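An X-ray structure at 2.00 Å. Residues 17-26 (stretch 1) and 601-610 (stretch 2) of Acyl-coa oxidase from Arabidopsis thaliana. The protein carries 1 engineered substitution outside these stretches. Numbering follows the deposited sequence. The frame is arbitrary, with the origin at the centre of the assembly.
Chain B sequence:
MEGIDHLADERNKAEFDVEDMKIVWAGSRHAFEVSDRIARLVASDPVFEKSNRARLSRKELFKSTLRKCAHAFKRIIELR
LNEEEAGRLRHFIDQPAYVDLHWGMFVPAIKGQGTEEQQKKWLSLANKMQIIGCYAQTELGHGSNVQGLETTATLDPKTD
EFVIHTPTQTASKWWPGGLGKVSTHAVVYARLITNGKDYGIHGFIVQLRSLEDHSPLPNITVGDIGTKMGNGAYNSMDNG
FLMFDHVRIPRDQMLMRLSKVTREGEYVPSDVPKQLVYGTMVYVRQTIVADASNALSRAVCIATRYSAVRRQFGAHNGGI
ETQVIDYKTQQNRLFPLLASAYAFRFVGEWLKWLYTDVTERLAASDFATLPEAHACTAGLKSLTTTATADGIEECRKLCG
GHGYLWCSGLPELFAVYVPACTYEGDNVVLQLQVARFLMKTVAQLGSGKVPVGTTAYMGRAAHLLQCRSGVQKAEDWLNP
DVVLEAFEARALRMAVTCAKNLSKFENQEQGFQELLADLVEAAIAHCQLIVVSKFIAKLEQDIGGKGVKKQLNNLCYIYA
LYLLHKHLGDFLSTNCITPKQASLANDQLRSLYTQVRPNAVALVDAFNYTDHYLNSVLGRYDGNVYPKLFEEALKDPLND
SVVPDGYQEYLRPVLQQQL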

# COMPACT_ATOMS: atom_id res chain seq x y z
N ASP B 17 12.17 -18.39 -26.20
CA ASP B 17 12.92 -17.28 -26.79
C ASP B 17 12.26 -15.95 -26.43
O ASP B 17 11.16 -15.64 -26.89
N VAL B 18 12.96 -15.19 -25.60
CA VAL B 18 12.48 -13.90 -25.11
C VAL B 18 12.12 -12.90 -26.20
O VAL B 18 11.15 -12.17 -26.06
N GLU B 19 12.89 -12.87 -27.28
CA GLU B 19 12.61 -11.93 -28.35
C GLU B 19 11.21 -12.11 -28.93
O GLU B 19 10.56 -11.13 -29.31
N ASP B 20 10.72 -13.35 -28.97
CA ASP B 20 9.37 -13.64 -29.47
C ASP B 20 8.32 -13.26 -28.43
O ASP B 20 7.24 -12.79 -28.77
N MET B 21 8.64 -13.46 -27.15
CA MET B 21 7.71 -13.08 -26.09
C MET B 21 7.55 -11.56 -26.08
O MET B 21 6.49 -11.06 -25.71
N LYS B 22 8.60 -10.83 -26.47
CA LYS B 22 8.54 -9.37 -26.50
C LYS B 22 7.46 -8.90 -27.46
O LYS B 22 6.78 -7.91 -27.21
N ILE B 23 7.31 -9.61 -28.57
CA ILE B 23 6.29 -9.27 -29.57
C ILE B 23 4.89 -9.53 -29.02
O ILE B 23 3.96 -8.78 -29.30
N VAL B 24 4.75 -10.60 -28.25
CA VAL B 24 3.47 -10.93 -27.64
C VAL B 24 3.03 -9.79 -26.72
O VAL B 24 1.88 -9.35 -26.77
N TRP B 25 3.95 -9.32 -25.89
CA TRP B 25 3.66 -8.25 -24.93
C TRP B 25 3.28 -6.94 -25.63
O TRP B 25 2.34 -6.26 -25.20
N ALA B 26 4.00 -6.62 -26.69
CA ALA B 26 3.76 -5.41 -27.46
C ALA B 26 2.44 -5.49 -28.22
O ALA B 26 1.80 -4.47 -28.48
N VAL B 601 13.13 -14.33 -14.81
CA VAL B 601 13.84 -13.17 -15.31
C VAL B 601 13.55 -12.88 -16.77
O VAL B 601 13.31 -11.74 -17.14
N ALA B 602 13.58 -13.91 -17.61
CA ALA B 602 13.30 -13.73 -19.04
C ALA B 602 11.86 -13.26 -19.24
O ALA B 602 11.58 -12.45 -20.14
N LEU B 603 10.93 -13.74 -18.41
CA LEU B 603 9.54 -13.31 -18.56
C LEU B 603 9.36 -11.81 -18.30
O LEU B 603 8.43 -11.20 -18.84
N VAL B 604 10.22 -11.20 -17.48
CA VAL B 604 10.09 -9.76 -17.25
C VAL B 604 10.93 -8.99 -18.26
O VAL B 604 10.67 -7.81 -18.51
N ASP B 605 11.93 -9.65 -18.86
CA ASP B 605 12.76 -8.98 -19.86
C ASP B 605 11.88 -8.79 -21.09
O ASP B 605 12.10 -7.88 -21.89
N ALA B 606 10.89 -9.66 -21.24
CA ALA B 606 9.98 -9.56 -22.38
C ALA B 606 9.27 -8.20 -22.44
O ALA B 606 8.78 -7.80 -23.50
N PHE B 607 9.23 -7.51 -21.31
CA PHE B 607 8.59 -6.19 -21.23
C PHE B 607 9.41 -5.19 -22.03
O PHE B 607 8.90 -4.16 -22.48
N ASN B 608 10.70 -5.50 -22.19
CA ASN B 608 11.60 -4.65 -22.96
C ASN B 608 11.77 -3.24 -22.41
O ASN B 608 11.93 -2.28 -23.17
N TYR B 609 11.75 -3.10 -21.09
CA TYR B 609 11.89 -1.80 -20.44
C TYR B 609 13.35 -1.37 -20.35
O TYR B 609 14.23 -2.19 -20.08
N THR B 610 13.60 -0.08 -20.59
CA THR B 610 14.96 0.46 -20.50
C THR B 610 15.19 0.77 -19.02
O THR B 610 14.23 0.90 -18.25

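Packing of helix 18-26 against helix 601-605 and the type I turn from Asp605 to Asn608, far apart in sequence. The backbones come closest at Lys22 and Ala606, whose CA atoms are 4.4 Å apart; Lys22 CA makes a CA-H...O contact with Ala606 O (3.4 Å). Among the apolar contacts, Val18, Met21 and Trp25 point toward stretch 2. Val18 (p) sets CG2 4.4 Å from Ala606 CB and 4.0 Å from Asp605 CB; the same CG2 makes a van der Waals contact with the backbone at Ala602 O (3.7 Å). Met21 (chi1 t, chi2 p) packs CG on Ala606 CB at 3.4 Å, while its CE meets CD2 of Leu603 (m, t) at 4.0 Å; Leu603 starts away, but its end comes nearer. In the aromatic pair, Trp25 (chi1 t) receives Phe607 (chi1 m) over one ring face, with Trp25 CE2 3.7 Å from Phe607 CD2 and the ring planes oblique at 48°. Phe607 CA also lies over the five-membered ring, a CH-pi contact. Among the polar contacts, Lys22 leaves sideways and extends (m, t, t, t), so that NZ reaches Asn608 OD1 in a weak hydrogen bond (3.2 Å) and, within its own helix, Glu19 OE2 in a salt bridge (3.2 Å). Of two waters, water 1 donates to Lys22 O (2.9 Å) and Ala606 O (2.7 Å); water 2 accepts from Trp25 NE1 (2.8 Å) and hydrogen-bonds Tyr609 OH (2.7 Å), bridging the two side chains.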

# COMPACT_ATOMS: atom_id res chain seq x y z
CB ASP B 17 13.03 -17.41 -28.31
CG ASP B 17 14.07 -18.46 -28.74
OD1 ASP B 17 15.12 -18.57 -28.08
OD2 ASP B 17 13.85 -19.15 -29.76
CB VAL B 18 13.53 -13.25 -24.13
CG1 VAL B 18 14.85 -12.99 -24.87
CG2 VAL B 18 12.95 -11.95 -23.53
CB GLU B 19 13.69 -12.03 -29.45
CG GLU B 19 15.09 -11.58 -28.98
CD GLU B 19 15.11 -10.19 -28.31
OE1 GLU B 19 14.67 -9.20 -28.93
OE2 GLU B 19 15.58 -10.08 -27.16
CB ASP B 20 9.24 -15.12 -29.80
CG ASP B 20 10.01 -15.51 -31.05
OD1 ASP B 20 9.61 -15.06 -32.15
OD2 ASP B 20 11.02 -16.23 -30.94
CB MET B 21 8.22 -13.54 -24.73
CG MET B 21 7.19 -13.36 -23.61
SD MET B 21 5.70 -14.33 -23.90
CE MET B 21 6.10 -15.85 -23.02
CB LYS B 22 9.88 -8.76 -26.94
CG LYS B 22 10.98 -8.84 -25.88
CD LYS B 22 12.27 -8.17 -26.37
CE LYS B 22 13.29 -8.10 -25.23
NZ LYS B 22 14.58 -7.49 -25.67
CB ILE B 23 6.48 -10.10 -30.85
CG1 ILE B 23 7.89 -9.87 -31.41
CG2 ILE B 23 5.40 -9.74 -31.88
CD1 ILE B 23 8.21 -8.42 -31.70
CB VAL B 24 3.57 -12.23 -26.79
CG1 VAL B 24 2.26 -12.48 -26.06
CG2 VAL B 24 3.93 -13.42 -27.67
CB TRP B 25 4.86 -8.02 -24.00
CG TRP B 25 4.63 -6.97 -22.94
CD1 TRP B 25 5.05 -5.67 -22.95
CD2 TRP B 25 3.86 -7.13 -21.73
NE1 TRP B 25 4.58 -5.01 -21.83
CE2 TRP B 25 3.85 -5.89 -21.07
CE3 TRP B 25 3.18 -8.22 -21.16
CZ2 TRP B 25 3.18 -5.70 -19.85
CZ3 TRP B 25 2.51 -8.02 -19.95
CH2 TRP B 25 2.52 -6.77 -19.31
CB ALA B 26 4.91 -5.16 -28.44
CB VAL B 601 15.35 -13.31 -15.08
CG1 VAL B 601 16.09 -12.14 -15.78
CG2 VAL B 601 15.63 -13.34 -13.57
CB ALA B 602 13.54 -15.04 -19.80
CB LEU B 603 8.64 -14.12 -17.61
CG LEU B 603 8.41 -15.58 -18.04
CD1 LEU B 603 7.68 -16.34 -16.95
CD2 LEU B 603 7.63 -15.59 -19.33
CB VAL B 604 10.46 -9.35 -15.79
CG1 VAL B 604 9.57 -10.10 -14.81
CG2 VAL B 604 11.97 -9.57 -15.50
CB ASP B 605 13.98 -9.83 -20.25
CG ASP B 605 15.01 -9.95 -19.15
OD1 ASP B 605 15.14 -9.04 -18.30
OD2 ASP B 605 15.74 -10.98 -19.15
CB ALA B 606 8.95 -10.69 -22.32
CB PHE B 607 8.50 -5.74 -19.76
CG PHE B 607 7.73 -6.69 -18.87
CD1 PHE B 607 7.98 -6.75 -17.50
CD2 PHE B 607 6.74 -7.52 -19.40
CE1 PHE B 607 7.25 -7.62 -16.67
CE2 PHE B 607 6.01 -8.39 -18.59
CZ PHE B 607 6.26 -8.44 -17.21
CB ASN B 608 11.14 -4.59 -24.41
CG ASN B 608 12.21 -4.07 -25.32
OD1 ASN B 608 13.35 -4.53 -25.27
ND2 ASN B 608 11.87 -3.10 -26.16
CB TYR B 609 11.31 -1.86 -19.02
CG TYR B 609 9.80 -1.95 -18.96
CD1 TYR B 609 9.17 -2.67 -17.95
CD2 TYR B 609 9.00 -1.27 -19.89
CE1 TYR B 609 7.77 -2.73 -17.87
CE2 TYR B 609 7.59 -1.33 -19.81
CZ TYR B 609 6.99 -2.07 -18.79
OH TYR B 609 5.61 -2.13 -18.67
CB THR B 610 15.11 1.80 -21.26
OG1 THR B 610 14.28 2.79 -20.64
CG2 THR B 610 14.72 1.65 -22.75
O HOH W 1 8.01 -6.02 -25.32
O HOH W 2 4.28 -2.32 -21.06